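Protein CT_858 (Chlamydia trachomatis, PDB 3DPM) probably acts as a serine-type endopeptidase of chlamydiae, joining a PDZ-like domain to a peptidase domain of family S41. Local coordinates at residues 84-89 and 180-185; 93-98 and 538-543; 293-298 and 333-338; 389-394 and 406-411. One frame throughout, in Å; residues are numbered along the deposited sequence.

Interaction 1 (84-89 and 180-185); sequences AYLPYT and VRVKWR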
# COMPACT_ATOMS: atom_id res chain seq x y z
N ALA A 84 -4.30 -27.45 -1.48
CA ALA A 84 -3.90 -28.84 -1.67
C ALA A 84 -2.72 -28.84 -2.63
O ALA A 84 -2.64 -28.03 -3.55
CB ALA A 84 -5.05 -29.66 -2.24
N TYR A 85 -1.82 -29.79 -2.43
CA TYR A 85 -0.62 -29.87 -3.24
C TYR A 85 -0.16 -31.32 -3.39
O TYR A 85 -0.39 -32.15 -2.51
CB TYR A 85 0.45 -29.03 -2.53
CG TYR A 85 1.86 -29.16 -3.05
CD1 TYR A 85 2.26 -28.52 -4.23
CD2 TYR A 85 2.81 -29.92 -2.36
CE1 TYR A 85 3.57 -28.64 -4.71
CE2 TYR A 85 4.12 -30.05 -2.83
CZ TYR A 85 4.49 -29.41 -4.00
OH TYR A 85 5.78 -29.54 -4.47
N LEU A 86 0.44 -31.63 -4.54
CA LEU A 86 1.01 -32.95 -4.82
C LEU A 86 2.45 -32.67 -5.28
O LEU A 86 2.68 -31.85 -6.16
CB LEU A 86 0.22 -33.69 -5.90
CG LEU A 86 -1.05 -34.38 -5.36
CD1 LEU A 86 -1.81 -35.03 -6.49
CD2 LEU A 86 -0.65 -35.41 -4.32
N PRO A 87 3.43 -33.34 -4.65
CA PRO A 87 4.87 -33.20 -4.93
C PRO A 87 5.39 -33.66 -6.29
O PRO A 87 6.34 -34.44 -6.35
CB PRO A 87 5.50 -33.98 -3.78
CG PRO A 87 4.52 -35.12 -3.62
CD PRO A 87 3.19 -34.41 -3.66
N TYR A 88 4.81 -33.16 -7.37
CA TYR A 88 5.25 -33.57 -8.70
C TYR A 88 5.28 -32.38 -9.66
O TYR A 88 4.56 -31.41 -9.48
CB TYR A 88 4.32 -34.65 -9.26
CG TYR A 88 4.15 -35.83 -8.33
CD1 TYR A 88 2.96 -36.04 -7.64
CD2 TYR A 88 5.20 -36.71 -8.11
CE1 TYR A 88 2.82 -37.10 -6.74
CE2 TYR A 88 5.08 -37.77 -7.22
CZ TYR A 88 3.89 -37.96 -6.53
OH TYR A 88 3.78 -39.00 -5.64
N THR A 89 6.16 -32.47 -10.66
CA THR A 89 6.27 -31.43 -11.68
C THR A 89 6.22 -32.17 -13.01
O THR A 89 6.87 -33.19 -13.19
CB THR A 89 7.60 -30.66 -11.60
OG1 THR A 89 7.81 -30.18 -10.27
CG2 THR A 89 7.57 -29.47 -12.54
N VAL A 180 -1.39 -45.34 -9.59
CA VAL A 180 -0.78 -45.03 -8.31
C VAL A 180 -1.68 -44.22 -7.41
O VAL A 180 -2.10 -43.13 -7.77
CB VAL A 180 0.55 -44.27 -8.50
CG1 VAL A 180 1.18 -43.95 -7.15
CG2 VAL A 180 1.50 -45.11 -9.34
N ARG A 181 -2.00 -44.75 -6.24
CA ARG A 181 -2.85 -44.02 -5.31
C ARG A 181 -1.96 -43.04 -4.54
O ARG A 181 -0.91 -43.42 -4.05
CB ARG A 181 -3.55 -44.98 -4.34
CG ARG A 181 -5.07 -45.08 -4.54
CD ARG A 181 -5.42 -45.86 -5.80
NE ARG A 181 -6.83 -45.70 -6.18
CZ ARG A 181 -7.39 -46.30 -7.22
NH1 ARG A 181 -6.68 -47.12 -7.99
NH2 ARG A 181 -8.67 -46.08 -7.51
N VAL A 182 -2.37 -41.78 -4.48
CA VAL A 182 -1.61 -40.77 -3.76
C VAL A 182 -2.55 -39.98 -2.87
O VAL A 182 -3.77 -40.13 -2.96
CB VAL A 182 -0.88 -39.79 -4.71
CG1 VAL A 182 0.12 -40.54 -5.57
CG2 VAL A 182 -1.88 -39.07 -5.58
N LYS A 183 -1.99 -39.12 -2.03
CA LYS A 183 -2.81 -38.33 -1.12
C LYS A 183 -2.44 -36.86 -1.21
O LYS A 183 -1.27 -36.51 -1.24
CB LYS A 183 -2.62 -38.82 0.31
CG LYS A 183 -3.75 -38.42 1.24
CD LYS A 183 -3.64 -39.17 2.54
CE LYS A 183 -4.94 -39.14 3.32
NZ LYS A 183 -4.86 -40.01 4.52
N TRP A 184 -3.45 -36.00 -1.26
CA TRP A 184 -3.20 -34.58 -1.34
C TRP A 184 -2.65 -34.03 -0.03
O TRP A 184 -3.17 -34.33 1.05
CB TRP A 184 -4.48 -33.81 -1.67
CG TRP A 184 -4.96 -33.92 -3.07
CD1 TRP A 184 -5.92 -34.76 -3.55
CD2 TRP A 184 -4.52 -33.13 -4.18
NE1 TRP A 184 -6.12 -34.54 -4.89
CE2 TRP A 184 -5.27 -33.55 -5.31
CE3 TRP A 184 -3.58 -32.10 -4.34
CZ2 TRP A 184 -5.10 -32.98 -6.58
CZ3 TRP A 184 -3.41 -31.54 -5.60
CH2 TRP A 184 -4.16 -31.98 -6.70
N ARG A 185 -1.58 -33.23 -0.12
CA ARG A 185 -1.04 -32.58 1.07
C ARG A 185 -2.11 -31.50 1.19
O ARG A 185 -2.14 -30.56 0.41
CB ARG A 185 0.32 -31.94 0.78
CG ARG A 185 1.51 -32.91 0.71
CD ARG A 185 1.28 -34.05 -0.28
NE ARG A 185 2.43 -34.95 -0.40
CZ ARG A 185 2.32 -36.27 -0.58
NH1 ARG A 185 1.12 -36.83 -0.64
NH2 ARG A 185 3.41 -37.02 -0.70
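L86 lies across W184 where two antiparallel strands of the PDZ-like domain, 83-92 and 177-187, come together at a break in both. Y85 and R185 form a hydrogen-bonded pair here: R185 N gives to Y85 O at 2.9 Å, and Y85 N returns a more bent bond to R185 O. This is the one bridge between the two segments; two residues on, P87 centres an inverse gamma turn, and side chains make the rest of the contact. From CB, the L86 chain turns beside its own backbone N (chi1 -81°) and runs over one face of the indole. CG is 3.6 Å from W184 CE3; CD1 continues to 3.7 Å from the centroid of the six-membered ring, almost on its normal, a CH-pi contact. The other branch, CD2, leaves the indole for K183 O and for V182 CG2, 4.1 Å away. A84 CB adds to the packing on W184 CE3, while T166 of strand 165-171 touches both V182 and W184. On the face of the sheet that carries Y85, the R185 chain bends at chi2 (54°) and brings its guanidinium back over the turn, where P87 CD sits over one face of the group, 3.4 Å from R185 NE.

Interaction 2 (93-98 and 538-543); sequences SSDGRF and FTANDI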
# COMPACT_ATOMS: atom_id res chain seq x y z
N SER A 93 5.32 -32.24 -23.92
CA SER A 93 6.10 -32.24 -25.14
C SER A 93 5.23 -31.69 -26.28
O SER A 93 4.03 -31.48 -26.10
CB SER A 93 6.54 -33.67 -25.47
OG SER A 93 5.40 -34.48 -25.67
N SER A 94 5.80 -31.46 -27.46
CA SER A 94 5.00 -30.91 -28.55
C SER A 94 3.92 -31.85 -29.09
O SER A 94 2.89 -31.39 -29.57
CB SER A 94 5.90 -30.44 -29.69
OG SER A 94 6.72 -31.49 -30.17
N ASP A 95 4.15 -33.16 -28.99
CA ASP A 95 3.18 -34.13 -29.50
C ASP A 95 2.01 -34.35 -28.54
O ASP A 95 1.11 -35.16 -28.81
CB ASP A 95 3.87 -35.46 -29.80
CG ASP A 95 4.49 -36.09 -28.57
OD1 ASP A 95 5.19 -37.11 -28.73
OD2 ASP A 95 4.29 -35.57 -27.45
N GLY A 96 2.03 -33.64 -27.42
CA GLY A 96 0.94 -33.74 -26.46
C GLY A 96 1.04 -34.77 -25.34
O GLY A 96 0.02 -35.26 -24.87
N ARG A 97 2.25 -35.10 -24.91
CA ARG A 97 2.42 -36.07 -23.84
C ARG A 97 3.05 -35.43 -22.59
O ARG A 97 3.90 -34.54 -22.70
CB ARG A 97 3.27 -37.24 -24.32
CG ARG A 97 2.53 -38.16 -25.28
CD ARG A 97 3.38 -39.34 -25.69
NE ARG A 97 4.41 -38.96 -26.66
CZ ARG A 97 5.32 -39.80 -27.15
NH1 ARG A 97 5.35 -41.07 -26.75
NH2 ARG A 97 6.19 -39.38 -28.06
N PHE A 98 2.63 -35.89 -21.42
CA PHE A 98 3.13 -35.35 -20.16
C PHE A 98 4.04 -36.32 -19.40
O PHE A 98 3.61 -37.40 -18.99
CB PHE A 98 1.97 -34.94 -19.23
CG PHE A 98 0.94 -34.07 -19.89
CD1 PHE A 98 -0.01 -34.61 -20.76
CD2 PHE A 98 0.92 -32.69 -19.66
CE1 PHE A 98 -0.95 -33.81 -21.39
CE2 PHE A 98 -0.02 -31.87 -20.27
CZ PHE A 98 -0.96 -32.43 -21.14
N PHE A 538 10.01 -28.30 -27.32
CA PHE A 538 10.63 -29.46 -26.68
C PHE A 538 9.90 -30.74 -27.06
O PHE A 538 8.72 -30.90 -26.76
CB PHE A 538 10.62 -29.31 -25.17
CG PHE A 538 11.48 -28.19 -24.68
CD1 PHE A 538 10.98 -27.26 -23.77
CD2 PHE A 538 12.80 -28.06 -25.11
CE1 PHE A 538 11.78 -26.23 -23.30
CE2 PHE A 538 13.60 -27.03 -24.63
CZ PHE A 538 13.09 -26.11 -23.73
N THR A 539 10.63 -31.66 -27.69
CA THR A 539 10.09 -32.93 -28.14
C THR A 539 10.00 -33.98 -27.02
O THR A 539 10.65 -33.84 -25.98
CB THR A 539 10.96 -33.52 -29.24
OG1 THR A 539 12.25 -33.83 -28.69
CG2 THR A 539 11.14 -32.52 -30.37
N ALA A 540 9.22 -35.03 -27.25
CA ALA A 540 9.09 -36.09 -26.25
C ALA A 540 10.48 -36.58 -25.86
O ALA A 540 10.77 -36.72 -24.68
CB ALA A 540 8.25 -37.26 -26.81
N ASN A 541 11.34 -36.82 -26.85
CA ASN A 541 12.70 -37.28 -26.55
C ASN A 541 13.42 -36.29 -25.64
O ASN A 541 14.19 -36.69 -24.76
CB ASN A 541 13.52 -37.47 -27.83
CG ASN A 541 12.97 -38.57 -28.71
OD1 ASN A 541 12.44 -39.58 -28.23
ND2 ASN A 541 13.11 -38.40 -30.03
N ASP A 542 13.18 -34.99 -25.86
CA ASP A 542 13.82 -33.97 -25.04
C ASP A 542 13.44 -34.15 -23.58
O ASP A 542 14.31 -34.15 -22.70
CB ASP A 542 13.40 -32.56 -25.48
CG ASP A 542 14.24 -32.02 -26.63
OD1 ASP A 542 15.48 -32.16 -26.59
OD2 ASP A 542 13.66 -31.42 -27.57
N ILE A 543 12.15 -34.31 -23.32
CA ILE A 543 11.64 -34.44 -21.96
C ILE A 543 11.85 -35.78 -21.25
O ILE A 543 12.40 -35.81 -20.15
CB ILE A 543 10.12 -34.14 -21.91
CG1 ILE A 543 9.78 -32.94 -22.80
CG2 ILE A 543 9.69 -33.88 -20.48
CD1 ILE A 543 10.45 -31.67 -22.40
O HOH W 1 7.10 -34.39 -29.50
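A beta turn of the PDZ-like domain meets the capped start of a C-terminal helix where S93 and S94 abut F538 and A540. The turn, type I from S93 to G96, links strands 83-92 and 98-103. Its one direct hydrogen bond to 538-543 runs from S94 N to F538 O, 3.1 Å long and bent (136° at the hydrogen), and S93 CA also approaches that carbonyl. S93 CB packs 3.5 Å from A540 N, and a water bridges the segments, accepting from A540 N and bonded to S94 OG. On the helix side the motif is a capping box: T539 OG1 accepts from D542 N at 3.2 Å, and D542 OD2 takes T539 N on its anti lone pair at 3.0 Å. The box closes the start of helix 540-544, and A540, its first residue, directs CB at the beta turn. There it meets R97 NH2 at 3.2 Å and D95 OD1 at 3.6 Å. The two charged groups are themselves joined: R97 bends at chi3 (-75°) and grips D95 side-on, NE and NH2 both reaching OD1, with that oxygen close to the guanidinium plane. I543 is the next residue along the helix to face the turn, its CG1 4.3 Å from S93 CB, and it also packs on Y99 and V101 of strand 98-103.

Interaction 3 (293-298 and 333-338); sequences VGFLRI and ALIIDQ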
# COMPACT_ATOMS: atom_id res chain seq x y z
N VAL A 293 31.60 -20.20 -26.87
CA VAL A 293 30.26 -19.65 -26.73
C VAL A 293 29.85 -19.52 -25.27
O VAL A 293 30.02 -20.44 -24.48
CB VAL A 293 29.22 -20.55 -27.43
CG1 VAL A 293 27.83 -20.00 -27.24
CG2 VAL A 293 29.54 -20.65 -28.91
N GLY A 294 29.31 -18.36 -24.91
CA GLY A 294 28.88 -18.14 -23.54
C GLY A 294 27.41 -18.50 -23.35
O GLY A 294 26.63 -18.53 -24.31
N PHE A 295 27.03 -18.77 -22.11
CA PHE A 295 25.66 -19.11 -21.78
C PHE A 295 25.26 -18.36 -20.52
O PHE A 295 25.91 -18.46 -19.47
CB PHE A 295 25.49 -20.61 -21.54
CG PHE A 295 24.10 -20.99 -21.09
CD1 PHE A 295 23.12 -21.31 -22.02
CD2 PHE A 295 23.77 -20.98 -19.74
CE1 PHE A 295 21.82 -21.63 -21.61
CE2 PHE A 295 22.48 -21.29 -19.32
CZ PHE A 295 21.50 -21.61 -20.26
N LEU A 296 24.16 -17.63 -20.62
CA LEU A 296 23.70 -16.82 -19.51
C LEU A 296 22.21 -17.01 -19.30
O LEU A 296 21.44 -17.08 -20.26
CB LEU A 296 24.05 -15.36 -19.82
CG LEU A 296 23.56 -14.19 -18.97
CD1 LEU A 296 22.10 -13.92 -19.27
CD2 LEU A 296 23.81 -14.47 -17.50
N ARG A 297 21.79 -17.12 -18.05
CA ARG A 297 20.38 -17.26 -17.79
C ARG A 297 19.84 -16.06 -17.04
O ARG A 297 20.36 -15.69 -15.99
CB ARG A 297 20.07 -18.53 -16.98
CG ARG A 297 18.57 -18.66 -16.70
CD ARG A 297 18.15 -19.96 -16.02
NE ARG A 297 16.78 -19.84 -15.52
CZ ARG A 297 15.71 -19.67 -16.29
NH1 ARG A 297 15.83 -19.61 -17.61
NH2 ARG A 297 14.51 -19.52 -15.74
N ILE A 298 18.80 -15.43 -17.60
CA ILE A 298 18.13 -14.29 -16.97
C ILE A 298 16.89 -14.96 -16.39
O ILE A 298 15.93 -15.21 -17.10
CB ILE A 298 17.67 -13.22 -18.01
CG1 ILE A 298 18.87 -12.70 -18.82
CG2 ILE A 298 17.00 -12.06 -17.29
CD1 ILE A 298 19.82 -11.84 -18.04
N ALA A 333 30.16 -15.62 -29.34
CA ALA A 333 28.71 -15.59 -29.40
C ALA A 333 28.14 -15.78 -28.00
O ALA A 333 28.85 -16.21 -27.09
CB ALA A 333 28.19 -16.68 -30.33
N LEU A 334 26.86 -15.46 -27.83
CA LEU A 334 26.23 -15.59 -26.53
C LEU A 334 24.79 -16.10 -26.60
O LEU A 334 23.97 -15.57 -27.35
CB LEU A 334 26.22 -14.23 -25.81
CG LEU A 334 26.26 -14.21 -24.28
CD1 LEU A 334 25.51 -12.96 -23.81
CD2 LEU A 334 25.64 -15.47 -23.68
N ILE A 335 24.51 -17.15 -25.83
CA ILE A 335 23.17 -17.73 -25.75
C ILE A 335 22.55 -17.28 -24.44
O ILE A 335 23.09 -17.56 -23.37
CB ILE A 335 23.19 -19.29 -25.74
CG1 ILE A 335 23.23 -19.86 -27.16
CG2 ILE A 335 21.93 -19.82 -25.08
CD1 ILE A 335 24.59 -19.84 -27.78
N ILE A 336 21.41 -16.59 -24.53
CA ILE A 336 20.71 -16.13 -23.33
C ILE A 336 19.49 -17.04 -23.07
O ILE A 336 18.59 -17.12 -23.90
CB ILE A 336 20.17 -14.68 -23.48
CG1 ILE A 336 21.27 -13.74 -23.98
CG2 ILE A 336 19.65 -14.19 -22.14
CD1 ILE A 336 22.43 -13.61 -23.04
N ASP A 337 19.49 -17.72 -21.94
CA ASP A 337 18.37 -18.57 -21.57
C ASP A 337 17.40 -17.69 -20.79
O ASP A 337 17.66 -17.35 -19.63
CB ASP A 337 18.82 -19.74 -20.68
CG ASP A 337 17.65 -20.57 -20.16
OD1 ASP A 337 17.86 -21.37 -19.22
OD2 ASP A 337 16.52 -20.43 -20.68
N GLN A 338 16.29 -17.32 -21.41
CA GLN A 338 15.31 -16.47 -20.75
C GLN A 338 13.94 -17.12 -20.58
O GLN A 338 12.94 -16.42 -20.41
CB GLN A 338 15.16 -15.16 -21.51
CG GLN A 338 14.76 -14.00 -20.64
CD GLN A 338 13.59 -13.22 -21.19
OE1 GLN A 338 13.36 -12.08 -20.80
NE2 GLN A 338 12.83 -13.83 -22.10
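V293, F295 and I335 pack together on one face of two neighbouring parallel strands. I335 splits its branches between the other two: CD1 lies 3.3 Å from V293 CG1, while CG2 meets F295 CD1 at 3.6 Å. On the face opposite, L296 and I336 lie side by side and point the same way, L296 CD1 being 3.8 Å from I336 CG2; I298 CG1 comes to the same methyl. G294 presents no side chain there, and L334 CD2 approaches its carbonyl oxygen. Helix 549-563 covers V293 and I335, whereas F472 of helix 468-478 covers I336. Between the faces, five backbone hydrogen bonds run in parallel register from G294 N to I298 N, the shortest being D337 N to L296 O at 2.7 Å. F295 leads toward the polar end: its CZ touches D337 CB, with ring and carboxylate planes 45° apart. R297 stays extended from CG to NE, then turns at its last torsion (chi4 64°), which brings NH1 back to D337 OD1 in a salt bridge of 3.1 Å. Further partners, S257 O for R297 NE, T339 O for R297 NH2 and T339 OG1 for D337 OD2, probably help to offset the cost of burying the pair. Strand 290-297, helix 316-330 and strand 333-337 make a beta-alpha-beta unit within the mixed sheet of the S41 peptidase domain.

Interaction 4 (389-394 and 406-411); sequences DTNVES and TVDLQV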
# COMPACT_ATOMS: atom_id res chain seq x y z
N ASP A 389 18.95 20.43 -14.49
CA ASP A 389 19.32 21.02 -15.77
C ASP A 389 20.70 20.64 -16.29
O ASP A 389 21.18 21.22 -17.26
CB ASP A 389 19.20 22.55 -15.68
CG ASP A 389 17.78 23.01 -15.37
OD1 ASP A 389 16.92 22.97 -16.29
OD2 ASP A 389 17.51 23.40 -14.21
N THR A 390 21.33 19.67 -15.64
CA THR A 390 22.67 19.22 -16.04
C THR A 390 22.83 17.74 -15.71
O THR A 390 22.05 17.19 -14.94
CB THR A 390 23.75 20.00 -15.26
OG1 THR A 390 23.68 19.66 -13.87
CG2 THR A 390 23.55 21.52 -15.42
N ASN A 391 23.83 17.09 -16.29
CA ASN A 391 24.06 15.67 -16.01
C ASN A 391 24.24 15.46 -14.50
O ASN A 391 23.59 14.60 -13.90
CB ASN A 391 25.30 15.16 -16.76
CG ASN A 391 25.20 15.35 -18.28
OD1 ASN A 391 24.23 14.92 -18.91
ND2 ASN A 391 26.20 15.99 -18.87
N VAL A 392 25.12 16.26 -13.90
CA VAL A 392 25.40 16.17 -12.47
C VAL A 392 24.15 16.26 -11.60
O VAL A 392 23.97 15.46 -10.68
CB VAL A 392 26.39 17.29 -12.02
CG1 VAL A 392 26.59 17.23 -10.51
CG2 VAL A 392 27.73 17.12 -12.74
N GLU A 393 23.30 17.25 -11.87
CA GLU A 393 22.07 17.42 -11.11
C GLU A 393 21.15 16.23 -11.35
O GLU A 393 20.45 15.79 -10.44
CB GLU A 393 21.36 18.71 -11.53
CG GLU A 393 21.92 19.97 -10.88
CD GLU A 393 21.31 21.25 -11.44
OE1 GLU A 393 21.56 22.34 -10.87
OE2 GLU A 393 20.58 21.17 -12.46
N SER A 394 21.17 15.70 -12.57
CA SER A 394 20.35 14.55 -12.90
C SER A 394 20.65 13.38 -11.98
O SER A 394 19.74 12.70 -11.52
CB SER A 394 20.58 14.12 -14.35
OG SER A 394 19.89 14.99 -15.24
N THR A 406 22.02 3.56 -16.42
CA THR A 406 22.80 4.78 -16.29
C THR A 406 21.98 6.07 -16.29
O THR A 406 21.25 6.34 -17.25
CB THR A 406 23.86 4.86 -17.40
OG1 THR A 406 24.69 3.68 -17.35
CG2 THR A 406 24.73 6.11 -17.23
N VAL A 407 22.10 6.86 -15.23
CA VAL A 407 21.37 8.12 -15.13
C VAL A 407 22.15 9.24 -15.80
O VAL A 407 23.35 9.40 -15.58
CB VAL A 407 21.08 8.49 -13.67
CG1 VAL A 407 20.63 9.94 -13.59
CG2 VAL A 407 20.00 7.57 -13.12
N ASP A 408 21.45 10.03 -16.60
CA ASP A 408 22.06 11.11 -17.35
C ASP A 408 21.02 12.20 -17.56
O ASP A 408 19.83 11.97 -17.38
CB ASP A 408 22.51 10.54 -18.69
CG ASP A 408 23.09 11.59 -19.60
OD1 ASP A 408 23.12 11.35 -20.83
OD2 ASP A 408 23.52 12.64 -19.08
N LEU A 409 21.47 13.39 -17.96
CA LEU A 409 20.56 14.52 -18.20
C LEU A 409 19.47 14.11 -19.21
O LEU A 409 18.32 14.51 -19.09
CB LEU A 409 21.36 15.72 -18.71
CG LEU A 409 20.77 17.14 -18.87
CD1 LEU A 409 20.25 17.32 -20.28
CD2 LEU A 409 19.68 17.40 -17.83
N GLN A 410 19.87 13.29 -20.18
CA GLN A 410 18.97 12.78 -21.21
C GLN A 410 17.86 11.98 -20.54
O GLN A 410 16.69 12.08 -20.92
CB GLN A 410 19.75 11.87 -22.17
CG GLN A 410 18.89 10.98 -23.08
CD GLN A 410 18.37 11.71 -24.31
OE1 GLN A 410 17.78 12.79 -24.20
NE2 GLN A 410 18.57 11.12 -25.48
N VAL A 411 18.23 11.17 -19.55
CA VAL A 411 17.27 10.35 -18.82
C VAL A 411 16.25 11.26 -18.14
O VAL A 411 15.03 11.02 -18.22
CB VAL A 411 18.00 9.46 -17.77
CG1 VAL A 411 17.04 8.97 -16.72
CG2 VAL A 411 18.62 8.26 -18.47
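N391 and L409, the first residues of two helices, bring their CA atoms within 4.3 Å of each other, so that helices 391-398 and 409-428 meet at their N-terminal ends. Both helices lie in the S41 family region, joined by the short strands 401-402 and 405-406. Each helix is preceded by an N-cap residue, but the two caps differ. T390 OG1 accepts from E393 N at 3.2 Å in a nearly straight capping bond, and E393 OE2 reaches back to D389 N at 2.7 Å, holding the residues ahead of the helix against its first turn. D408, at the N-cap of the second helix, makes no capping bond. L409 has the largest share of the contact, its side chain lying against the T390 backbone and S394. Its CG is anti to the backbone N (chi1 -171°), which sends the side chain across the start of the other helix: CG lies against T390 CA and C, and CD2 is 3.6 Å from T390 N. S394, at the end of the first turn, adds its OG, 3.5 Å from L409 CD2 and 3.1 Å from L409 CA. The same hydroxyl donates to T390 O, approaching from above the carbonyl plane; that oxygen also accepts S394 N, so two bonds hold it. The modelled bond from L409 N to N391 OD1 is less certain, since the placing of that oxygen is doubtful. Just ahead of D408, V407, which also packs on R395 and L398, sets its CG1 3.6 Å from S394 O.

In the fold
Interaction 3 is the one fully buried contact, a parallel strand pair inside the peptidase sheet with a regular backbone ladder; the other three are only partly buried. Interactions 1 and 2 both involve strand 83-92 or the turn that follows it, and their centres are about 22 Å apart. Interaction 1 stays within the PDZ-like domain and relies on aromatic and aliphatic packing beside a single bridge, Y85 with R185, whereas interaction 2 joins that domain to the C-terminal part of the chain through one backbone bond, a water bridge and small side chains packed beside a salt bridge. Interaction 4, about 55 Å from interaction 1 between centres, links neighbouring helix starts at the periphery.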